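Local coordinates for protein D-glycero-alpha-D-manno-heptose 7-phosphate kinase (Campylobacter jejuni subsp. jejuni, PDB 4N3O) that phosphorylates D-glycero-alpha-D-manno-heptose 7-phosphate at C-1 with ATP, the first of three steps to the GDP-heptose used for capsule polysaccharide, at residues 4-9 / 45-50; 192-197 / 248-253; 199-204 / 308-313. One frame throughout, in Å; residues are numbered along the deposited sequence. Where two conformers were deposited one is given.

Contact 1. Residues 4-9 / 45-50; sequences MKTIRT and HCTLIK
Lys5 opens the pairing of 4-9 with 45-50: its carbonyl O accepts a weak bond from Lys50 N at 3.3 Å, while its chain, extended through chi2 and chi3, bends at chi4 (62°), which places NZ 3.6 Å from Ile49 CG2. Thr6 forms a non-hydrogen-bonded pair with Ile49, the two side chains lying side by side and pointing the same way; Thr6 CG2, anti to the backbone N (OG1 at chi1 -55°), also meets Thr47 CG2 at 3.9 Å. Ile7 and Leu48 are bonded both ways, with Ile7 N to Leu48 O 2.9 Å and Leu48 N to Ile7 O 2.8 Å. Their side chains lie on the other face of the sheet, where both touch Trp133 of helix 118-134. Arg8 runs alongside Thr47 and gives NH2 to Thr47 OG1 at 3.1 Å, nearly in the guanidinium plane; Thr6 CG2 lies over one face of that plane, toward its rim. Arg8 NE makes a salt bridge to Glu197 OE1 of the second subunit, so this carboxylate and Thr47 both hold the guanidinium. Thr9 closes a second doubly bonded pair with Cys46, and Thr9 OG1, 3.4 Å from Cys46 CB, is bonded to Gly125 O. Strand segments 6-9 and 45-50, at 166°, are antiparallel neighbours within strands 6-21 and 42-50 of the large mixed sheet of the GHMP kinase N-terminal domain.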
loop_
_atom_site.group_PDB
_atom_site.type_symbol
_atom_site.label_atom_id
_atom_site.label_comp_id
_atom_site.label_asym_id
_atom_site.label_seq_id
_atom_site.Cartn_x
_atom_site.Cartn_y
_atom_site.Cartn_z
HETATM N N MSE A 4 2.610 -27.191 -4.486
HETATM C CA MSE A 4 4.033 -26.805 -4.356
HETATM C C MSE A 4 4.859 -26.788 -5.621
HETATM O O MSE A 4 6.086 -26.779 -5.544
HETATM C CB MSE A 4 4.762 -27.685 -3.339
HETATM C CG MSE A 4 4.000 -27.768 -2.019
HETATM SE SE MSE A 4 3.880 -25.986 -1.183
HETATM C CE MSE A 4 5.521 -26.187 -0.095
ATOM N N LYS A 5 4.222 -26.779 -6.789
ATOM C CA LYS A 5 4.976 -26.704 -8.049
ATOM C C LYS A 5 4.881 -25.308 -8.669
ATOM O O LYS A 5 5.152 -25.136 -9.855
ATOM C CB LYS A 5 4.491 -27.753 -9.047
ATOM C CG LYS A 5 3.095 -27.530 -9.610
ATOM C CD LYS A 5 2.736 -28.640 -10.596
ATOM C CE LYS A 5 1.373 -28.421 -11.234
ATOM N NZ LYS A 5 1.321 -27.163 -12.032
ATOM N N THR A 6 4.506 -24.320 -7.857
ATOM C CA THR A 6 4.337 -22.943 -8.306
ATOM C C THR A 6 5.125 -22.012 -7.405
ATOM O O THR A 6 5.074 -22.135 -6.182
ATOM C CB THR A 6 2.863 -22.515 -8.233
ATOM O OG1 THR A 6 2.070 -23.432 -8.982
ATOM C CG2 THR A 6 2.675 -21.132 -8.794
ATOM N N ILE A 7 5.850 -21.085 -8.008
ATOM C CA ILE A 7 6.639 -20.123 -7.244
ATOM C C ILE A 7 6.109 -18.764 -7.615
ATOM O O ILE A 7 5.798 -18.526 -8.777
ATOM C CB ILE A 7 8.129 -20.165 -7.646
ATOM C CG1 ILE A 7 8.762 -21.516 -7.281
ATOM C CG2 ILE A 7 8.914 -19.009 -7.016
ATOM C CD1 ILE A 7 9.020 -21.727 -5.806
ATOM N N ARG A 8 5.983 -17.878 -6.632
ATOM C CA ARG A 8 5.563 -16.540 -6.924
ATOM C C ARG A 8 6.552 -15.619 -6.274
ATOM O O ARG A 8 7.132 -15.968 -5.242
ATOM C CB ARG A 8 4.167 -16.224 -6.363
ATOM C CG ARG A 8 3.032 -17.149 -6.814
ATOM C CD ARG A 8 1.686 -16.450 -6.689
ATOM N NE ARG A 8 0.600 -17.400 -6.531
ATOM C CZ ARG A 8 0.040 -18.085 -7.526
ATOM N NH1 ARG A 8 -0.917 -18.940 -7.244
ATOM N NH2 ARG A 8 0.451 -17.947 -8.791
ATOM N N THR A 9 6.764 -14.460 -6.886
ATOM C CA THR A 9 7.599 -13.434 -6.280
ATOM C C THR A 9 6.902 -12.078 -6.460
ATOM O O THR A 9 6.125 -11.855 -7.419
ATOM C CB THR A 9 9.049 -13.368 -6.834
ATOM O OG1 THR A 9 9.058 -12.834 -8.152
ATOM C CG2 THR A 9 9.693 -14.726 -6.842
ATOM N N HIS A 45 4.866 -8.423 -10.241
ATOM C CA HIS A 45 4.434 -9.721 -9.781
ATOM C C HIS A 45 4.910 -10.758 -10.767
ATOM O O HIS A 45 4.796 -10.565 -11.960
ATOM C CB HIS A 45 2.897 -9.768 -9.704
ATOM C CG HIS A 45 2.294 -8.594 -9.006
ATOM N ND1 HIS A 45 1.987 -8.605 -7.665
ATOM C CD2 HIS A 45 1.969 -7.354 -9.458
ATOM C CE1 HIS A 45 1.495 -7.426 -7.318
ATOM N NE2 HIS A 45 1.467 -6.652 -8.389
ATOM N N CYS A 46 5.449 -11.857 -10.257
ATOM C CA CYS A 46 5.923 -12.952 -11.095
ATOM C C CYS A 46 5.430 -14.285 -10.577
ATOM O O CYS A 46 5.463 -14.538 -9.375
ATOM C CB CYS A 46 7.457 -13.010 -11.128
ATOM S SG CYS A 46 8.248 -11.566 -11.865
ATOM N N THR A 47 4.966 -15.125 -11.494
ATOM C CA THR A 47 4.555 -16.481 -11.172
ATOM C C THR A 47 5.348 -17.421 -12.100
ATOM O O THR A 47 5.372 -17.231 -13.326
ATOM C CB THR A 47 3.057 -16.706 -11.368
ATOM O OG1 THR A 47 2.349 -16.070 -10.311
ATOM C CG2 THR A 47 2.737 -18.156 -11.310
ATOM N N LEU A 48 5.985 -18.431 -11.519
ATOM C CA LEU A 48 6.750 -19.396 -12.307
ATOM C C LEU A 48 6.177 -20.772 -12.042
ATOM O O LEU A 48 6.203 -21.242 -10.896
ATOM C CB LEU A 48 8.232 -19.348 -11.935
ATOM C CG LEU A 48 9.238 -20.131 -12.796
ATOM C CD1 LEU A 48 10.650 -19.779 -12.366
ATOM C CD2 LEU A 48 9.029 -21.631 -12.712
ATOM N N ILE A 49 5.658 -21.414 -13.091
ATOM C CA ILE A 49 5.053 -22.744 -12.955
ATOM C C ILE A 49 5.813 -23.821 -13.718
ATOM O O ILE A 49 5.964 -23.753 -14.942
ATOM C CB ILE A 49 3.585 -22.775 -13.446
ATOM C CG1 ILE A 49 2.778 -21.619 -12.842
ATOM C CG2 ILE A 49 2.919 -24.101 -13.081
ATOM C CD1 ILE A 49 1.396 -21.495 -13.432
ATOM N N LYS A 50 6.272 -24.825 -12.979
ATOM C CA LYS A 50 6.958 -25.958 -13.572
ATOM C C LYS A 50 5.970 -26.748 -14.417
ATOM O O LYS A 50 4.814 -26.941 -14.024
ATOM C CB LYS A 50 7.550 -26.867 -12.492
ATOM C CG LYS A 50 8.234 -28.109 -13.067
ATOM C CD LYS A 50 8.889 -28.980 -12.002
ATOM C CE LYS A 50 9.546 -30.206 -12.636
ATOM N NZ LYS A 50 10.318 -31.004 -11.651
#

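Contact 2. Residues 192-197 / 248-253; sequences NWIASE and FRADFG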
loop_
_atom_site.group_PDB
_atom_site.type_symbol
_atom_site.label_atom_id
_atom_site.label_comp_id
_atom_site.label_asym_id
_atom_site.label_seq_id
_atom_site.Cartn_x
_atom_site.Cartn_y
_atom_site.Cartn_z
ATOM N N ASN A 192 9.375 3.685 12.075
ATOM C CA ASN A 192 8.164 3.572 11.290
ATOM C C ASN A 192 7.369 4.856 11.142
ATOM O O ASN A 192 6.795 5.095 10.083
ATOM C CB ASN A 192 7.248 2.483 11.866
ATOM C CG ASN A 192 7.840 1.096 11.732
ATOM O OD1 ASN A 192 8.953 0.925 11.230
ATOM N ND2 ASN A 192 7.114 0.106 12.196
ATOM N N TRP A 193 7.332 5.686 12.184
ATOM C CA TRP A 193 6.546 6.900 12.088
ATOM C C TRP A 193 7.156 7.882 11.121
ATOM O O TRP A 193 6.443 8.731 10.581
ATOM C CB TRP A 193 6.304 7.537 13.454
ATOM C CG TRP A 193 7.493 8.142 14.116
ATOM C CD1 TRP A 193 8.328 7.547 15.019
ATOM C CD2 TRP A 193 7.956 9.477 13.952
ATOM N NE1 TRP A 193 9.302 8.441 15.417
ATOM C CE2 TRP A 193 9.084 9.636 14.780
ATOM C CE3 TRP A 193 7.530 10.555 13.182
ATOM C CZ2 TRP A 193 9.793 10.844 14.859
ATOM C CZ3 TRP A 193 8.243 11.751 13.239
ATOM C CH2 TRP A 193 9.359 11.890 14.077
ATOM N N ILE A 194 8.471 7.786 10.888
ATOM C CA ILE A 194 9.099 8.680 9.920
ATOM C C ILE A 194 8.457 8.417 8.573
ATOM O O ILE A 194 8.000 9.343 7.916
ATOM C CB ILE A 194 10.620 8.465 9.814
ATOM C CG1 ILE A 194 11.322 8.981 11.062
ATOM C CG2 ILE A 194 11.197 9.225 8.609
ATOM C CD1 ILE A 194 11.355 10.502 11.151
ATOM N N ALA A 195 8.386 7.136 8.200
ATOM C CA ALA A 195 7.791 6.711 6.940
ATOM C C ALA A 195 6.343 7.127 6.851
ATOM O O ALA A 195 5.897 7.624 5.818
ATOM C CB ALA A 195 7.883 5.200 6.806
ATOM N N SER A 196 5.606 6.919 7.949
ATOM C CA SER A 196 4.199 7.276 7.998
ATOM C C SER A 196 4.001 8.749 7.806
ATOM O O SER A 196 3.044 9.169 7.144
ATOM C CB SER A 196 3.585 6.863 9.332
ATOM O OG SER A 196 3.633 5.461 9.482
ATOM N N GLU A 197 4.908 9.541 8.377
ATOM C CA GLU A 197 4.816 10.996 8.289
ATOM C C GLU A 197 5.141 11.412 6.863
ATOM O O GLU A 197 4.475 12.281 6.296
ATOM C CB GLU A 197 5.757 11.675 9.285
ATOM C CG GLU A 197 5.704 13.192 9.224
ATOM C CD GLU A 197 4.357 13.759 9.650
ATOM O OE1 GLU A 197 3.585 13.048 10.331
ATOM O OE2 GLU A 197 4.074 14.927 9.331
ATOM N N PHE A 248 18.502 9.761 10.969
ATOM C CA PHE A 248 18.832 9.129 12.238
ATOM C C PHE A 248 18.127 9.841 13.407
ATOM O O PHE A 248 17.500 9.207 14.248
ATOM C CB PHE A 248 20.339 9.172 12.415
ATOM C CG PHE A 248 20.795 8.876 13.800
ATOM C CD1 PHE A 248 20.658 7.604 14.323
ATOM C CD2 PHE A 248 21.399 9.858 14.562
ATOM C CE1 PHE A 248 21.092 7.317 15.601
ATOM C CE2 PHE A 248 21.837 9.580 15.836
ATOM C CZ PHE A 248 21.683 8.305 16.358
ATOM N N ARG A 249 18.204 11.166 13.420
ATOM C CA ARG A 249 17.591 11.966 14.467
ATOM C C ARG A 249 16.071 12.028 14.405
ATOM O O ARG A 249 15.459 12.581 15.302
ATOM C CB ARG A 249 18.121 13.405 14.409
ATOM C CG ARG A 249 19.563 13.560 14.850
ATOM C CD ARG A 249 20.016 15.014 14.858
ATOM N NE ARG A 249 21.338 15.156 15.476
ATOM C CZ ARG A 249 22.031 16.297 15.561
ATOM N NH1 ARG A 249 21.549 17.428 15.054
ATOM N NH2 ARG A 249 23.223 16.307 16.149
ATOM N N ALA A 250 15.457 11.483 13.357
ATOM C CA ALA A 250 14.010 11.598 13.216
ATOM C C ALA A 250 13.622 13.090 13.266
ATOM O O ALA A 250 12.575 13.471 13.791
ATOM C CB ALA A 250 13.302 10.810 14.308
ATOM N N ASP A 251 14.481 13.929 12.707
ATOM C CA ASP A 251 14.256 15.362 12.719
ATOM C C ASP A 251 13.498 15.746 11.454
ATOM O O ASP A 251 14.080 16.158 10.437
ATOM C CB ASP A 251 15.594 16.092 12.824
ATOM C CG ASP A 251 15.435 17.570 12.798
ATOM O OD1 ASP A 251 14.271 18.035 12.713
ATOM O OD2 ASP A 251 16.468 18.265 12.861
ATOM N N PHE A 252 12.181 15.647 11.536
ATOM C CA PHE A 252 11.363 15.885 10.371
ATOM C C PHE A 252 11.347 17.327 9.885
ATOM O O PHE A 252 11.156 17.570 8.698
ATOM C CB PHE A 252 9.945 15.384 10.605
ATOM C CG PHE A 252 9.332 14.865 9.372
ATOM C CD1 PHE A 252 8.731 15.718 8.471
ATOM C CD2 PHE A 252 9.449 13.525 9.065
ATOM C CE1 PHE A 252 8.216 15.226 7.290
ATOM C CE2 PHE A 252 8.938 13.026 7.900
ATOM C CZ PHE A 252 8.324 13.874 7.005
ATOM N N GLY A 253 11.554 18.283 10.792
ATOM C CA GLY A 253 11.614 19.706 10.412
ATOM C C GLY A 253 12.809 19.989 9.501
ATOM O O GLY A 253 12.697 20.723 8.515
#
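Glu197 CG sits over the centre of the Phe252 ring, 3.5 Å from the centroid and 13° off the normal, a CH-pi contact made by the aliphatic part of an acidic side chain. CG stands anti to the backbone N, and the chain bends at chi2, 65°; the carboxylate plane ends up almost perpendicular to the ring, at 87°. Next to this pair, Ile194 CD1 reaches Ala250 CA at 3.5 Å and Phe252 CD2 at 4.1 Å, so one methyl touches both the turn and the ring. Ile194 CD1 also lies over one face of the Trp193 indole, toward its rim, and the benzo part of that indole meets Ala250 obliquely, CZ2 to CB 3.6 Å. No hydrogen bond joins 192-197 to 248-253; apolar packing carries the contact.

The helix 192-200 is thereby laid against the junction of helices 236-248 and 252-262, within the C-terminal part of the GHMP kinase fold. Ala250, with positive phi, ends the first of these helices in a Schellman motif, which turns its methyl toward Ile194 and Trp193. Asp251 is the N-cap of the next helix; its side chain caps a backbone N just beyond Gly253, and OD2 also bonds Thr254 OG1. Phe252 is the first residue of that helix, directly after the cap. Farther out, the Glu197 carboxylate is held from two sides of the dimer: OE2 pairs with Arg201 of its own chain, whereas OE1 accepts a hydrogen bond from Trp340 NE1 of the second subunit.

Contact 3. Residues 199-204 / 308-313; sequences EARTVL and VDPTKK
Lys313, with CG anti to the backbone N (chi1 176°) and every later torsion near 180°, stretches straight from the first turn of helix 313-320 to the end of helix 192-200. There NZ is gripped by two backbone carbonyls, Thr202 O at 2.9 Å and, in a weak bond, Glu199 O at 2.8 Å. The Glu199 carbonyl also accepts Thr202 N, as the chain leaves the helix, so the ammonium bridges the helix end and the start of the strand; its positive charge would be favoured by the partial negative charge of the carbonyls at a helix C-terminus. On the way, Lys313 CD passes 3.4 Å from Ala200 O, and the chain slides past Val203 in the opposite direction, CG to Val203 CG2 3.8 Å.

Strands 202-206 and 303-308 are antiparallel neighbours in the four-stranded sheet of the C-terminal domain, and Val308 N to Arg201 O, 2.8 Å with the donor tilted 33° from the carbonyl plane, continues their pairing to the helix-strand junction. Val308 CG1 faces Val203 CG2 at 4.2 Å, and Leu316 of helix 313-320 packs on both valines.

Beyond the strand end, Pro310 lays CG 3.6 Å from Ala200 O, while its ring and the Arg201 side chain meet at an oblique angle, CD to CD 4.1 Å. Arg201 is bent at chi2 (-93°), which sets its CD beside that of Pro310; its NE end is engaged by Glu197. Thr311 OG1 donates to Asp309 OD2 from above the carboxylate plane, tying together the turn, while Arg8 of the second subunit packs on Pro310.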
loop_
_atom_site.group_PDB
_atom_site.type_symbol
_atom_site.label_atom_id
_atom_site.label_comp_id
_atom_site.label_asym_id
_atom_site.label_seq_id
_atom_site.Cartn_x
_atom_site.Cartn_y
_atom_site.Cartn_z
ATOM N N GLU A 199 4.650 9.628 4.177
ATOM C CA GLU A 199 3.444 9.244 3.402
ATOM C C GLU A 199 2.333 10.272 3.589
ATOM O O GLU A 199 1.640 10.615 2.638
ATOM C CB GLU A 199 2.922 7.874 3.823
ATOM C CG GLU A 199 3.875 6.744 3.487
ATOM C CD GLU A 199 3.692 5.473 4.333
ATOM O OE1 GLU A 199 2.675 5.317 5.050
ATOM O OE2 GLU A 199 4.594 4.604 4.268
ATOM N N ALA A 200 2.162 10.764 4.817
ATOM C CA ALA A 200 1.097 11.753 5.100
ATOM C C ALA A 200 1.337 13.068 4.358
ATOM O O ALA A 200 0.382 13.768 4.009
ATOM C CB ALA A 200 0.987 12.006 6.593
ATOM N N ARG A 201 2.614 13.370 4.100
ATOM C CA ARG A 201 3.029 14.592 3.413
ATOM C C ARG A 201 3.180 14.432 1.917
ATOM O O ARG A 201 3.625 15.353 1.267
ATOM C CB ARG A 201 4.448 14.972 3.835
ATOM C CG ARG A 201 4.773 15.065 5.303
ATOM C CD ARG A 201 4.614 16.435 5.854
ATOM N NE ARG A 201 5.321 16.535 7.118
ATOM C CZ ARG A 201 5.350 17.631 7.860
ATOM N NH1 ARG A 201 6.011 17.634 9.009
ATOM N NH2 ARG A 201 4.697 18.720 7.462
ATOM N N THR A 202 2.869 13.290 1.340
ATOM C CA THR A 202 3.170 13.167 -0.066
ATOM C C THR A 202 2.057 12.643 -0.958
ATOM O O THR A 202 1.216 11.867 -0.543
ATOM C CB THR A 202 4.462 12.305 -0.277
ATOM O OG1 THR A 202 4.315 11.016 0.299
ATOM C CG2 THR A 202 5.672 12.953 0.368
ATOM N N VAL A 203 2.076 13.114 -2.199
ATOM C CA VAL A 203 1.135 12.713 -3.222
ATOM C C VAL A 203 1.908 12.336 -4.484
ATOM O O VAL A 203 2.784 13.062 -4.923
ATOM C CB VAL A 203 0.182 13.858 -3.581
ATOM C CG1 VAL A 203 -0.675 13.469 -4.785
ATOM C CG2 VAL A 203 -0.678 14.223 -2.390
ATOM N N LEU A 204 1.578 11.193 -5.051
ATOM C CA LEU A 204 2.225 10.690 -6.263
ATOM C C LEU A 204 1.188 10.769 -7.384
ATOM O O LEU A 204 0.115 10.185 -7.270
ATOM C CB LEU A 204 2.646 9.237 -6.041
ATOM C CG LEU A 204 3.308 8.536 -7.227
ATOM C CD1 LEU A 204 4.540 9.301 -7.670
ATOM C CD2 LEU A 204 3.670 7.093 -6.888
ATOM N N VAL A 308 3.096 17.987 0.592
ATOM C CA VAL A 308 1.921 18.769 0.932
ATOM C C VAL A 308 1.624 18.714 2.418
ATOM O O VAL A 308 2.000 17.783 3.121
ATOM C CB VAL A 308 0.679 18.213 0.208
ATOM C CG1 VAL A 308 0.346 16.812 0.705
ATOM C CG2 VAL A 308 -0.518 19.132 0.392
ATOM N N ASP A 309 0.958 19.738 2.895
ATOM C CA ASP A 309 0.535 19.752 4.262
ATOM C C ASP A 309 -0.553 18.666 4.369
ATOM O O ASP A 309 -1.498 18.641 3.568
ATOM C CB ASP A 309 -0.035 21.114 4.585
ATOM C CG ASP A 309 -0.620 21.186 5.953
ATOM O OD1 ASP A 309 -0.111 20.522 6.880
ATOM O OD2 ASP A 309 -1.590 21.948 6.100
ATOM N N PRO A 310 -0.417 17.757 5.334
ATOM C CA PRO A 310 -1.422 16.712 5.478
ATOM C C PRO A 310 -2.854 17.225 5.610
ATOM O O PRO A 310 -3.765 16.615 5.082
ATOM C CB PRO A 310 -0.981 15.993 6.739
ATOM C CG PRO A 310 0.515 16.166 6.730
ATOM C CD PRO A 310 0.713 17.571 6.256
ATOM N N THR A 311 -3.066 18.355 6.268
ATOM C CA THR A 311 -4.438 18.880 6.376
ATOM C C THR A 311 -4.947 19.473 5.060
ATOM O O THR A 311 -6.051 20.004 5.010
ATOM C CB THR A 311 -4.556 19.951 7.464
ATOM O OG1 THR A 311 -3.849 21.122 7.064
ATOM C CG2 THR A 311 -3.995 19.445 8.769
ATOM N N LYS A 312 -4.141 19.397 4.006
ATOM C CA LYS A 312 -4.529 19.941 2.698
ATOM C C LYS A 312 -4.473 18.870 1.623
ATOM O O LYS A 312 -4.891 19.097 0.488
ATOM C CB LYS A 312 -3.533 21.008 2.281
ATOM C CG LYS A 312 -3.377 22.208 3.198
ATOM C CD LYS A 312 -4.240 23.378 2.799
ATOM C CE LYS A 312 -3.693 24.643 3.454
ATOM N NZ LYS A 312 -4.377 25.875 2.989
ATOM N N LYS A 313 -3.956 17.702 1.982
ATOM C CA LYS A 313 -3.749 16.641 1.010
ATOM C C LYS A 313 -5.019 16.174 0.323
ATOM O O LYS A 313 -4.995 15.869 -0.867
ATOM C CB LYS A 313 -3.027 15.467 1.672
ATOM C CG LYS A 313 -2.833 14.262 0.790
ATOM C CD LYS A 313 -1.848 13.296 1.432
ATOM C CE LYS A 313 -1.763 11.998 0.664
ATOM N NZ LYS A 313 -0.830 11.049 1.328
#

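Overall arrangement
Contact 1 comes first along the chain and lies in the large mixed sheet, its centre about 37 Å from those of contacts 2 and 3. The latter two belong to the C-terminal part of the kinase, have centres about 15 Å apart and share helix 192-200; their segments alternate in sequence. This helix packs on 248-253 along its 192-197 part, and its C-terminal end meets 308-313. Contacts 2 and 3 touch where Phe252 CE1 lies 3.2 Å from Arg201 NE. All three border the second subunit. Arg8 of one subunit meets Glu197 of the other, which joins the N-terminal domain of one subunit to the C-terminal domain of its partner.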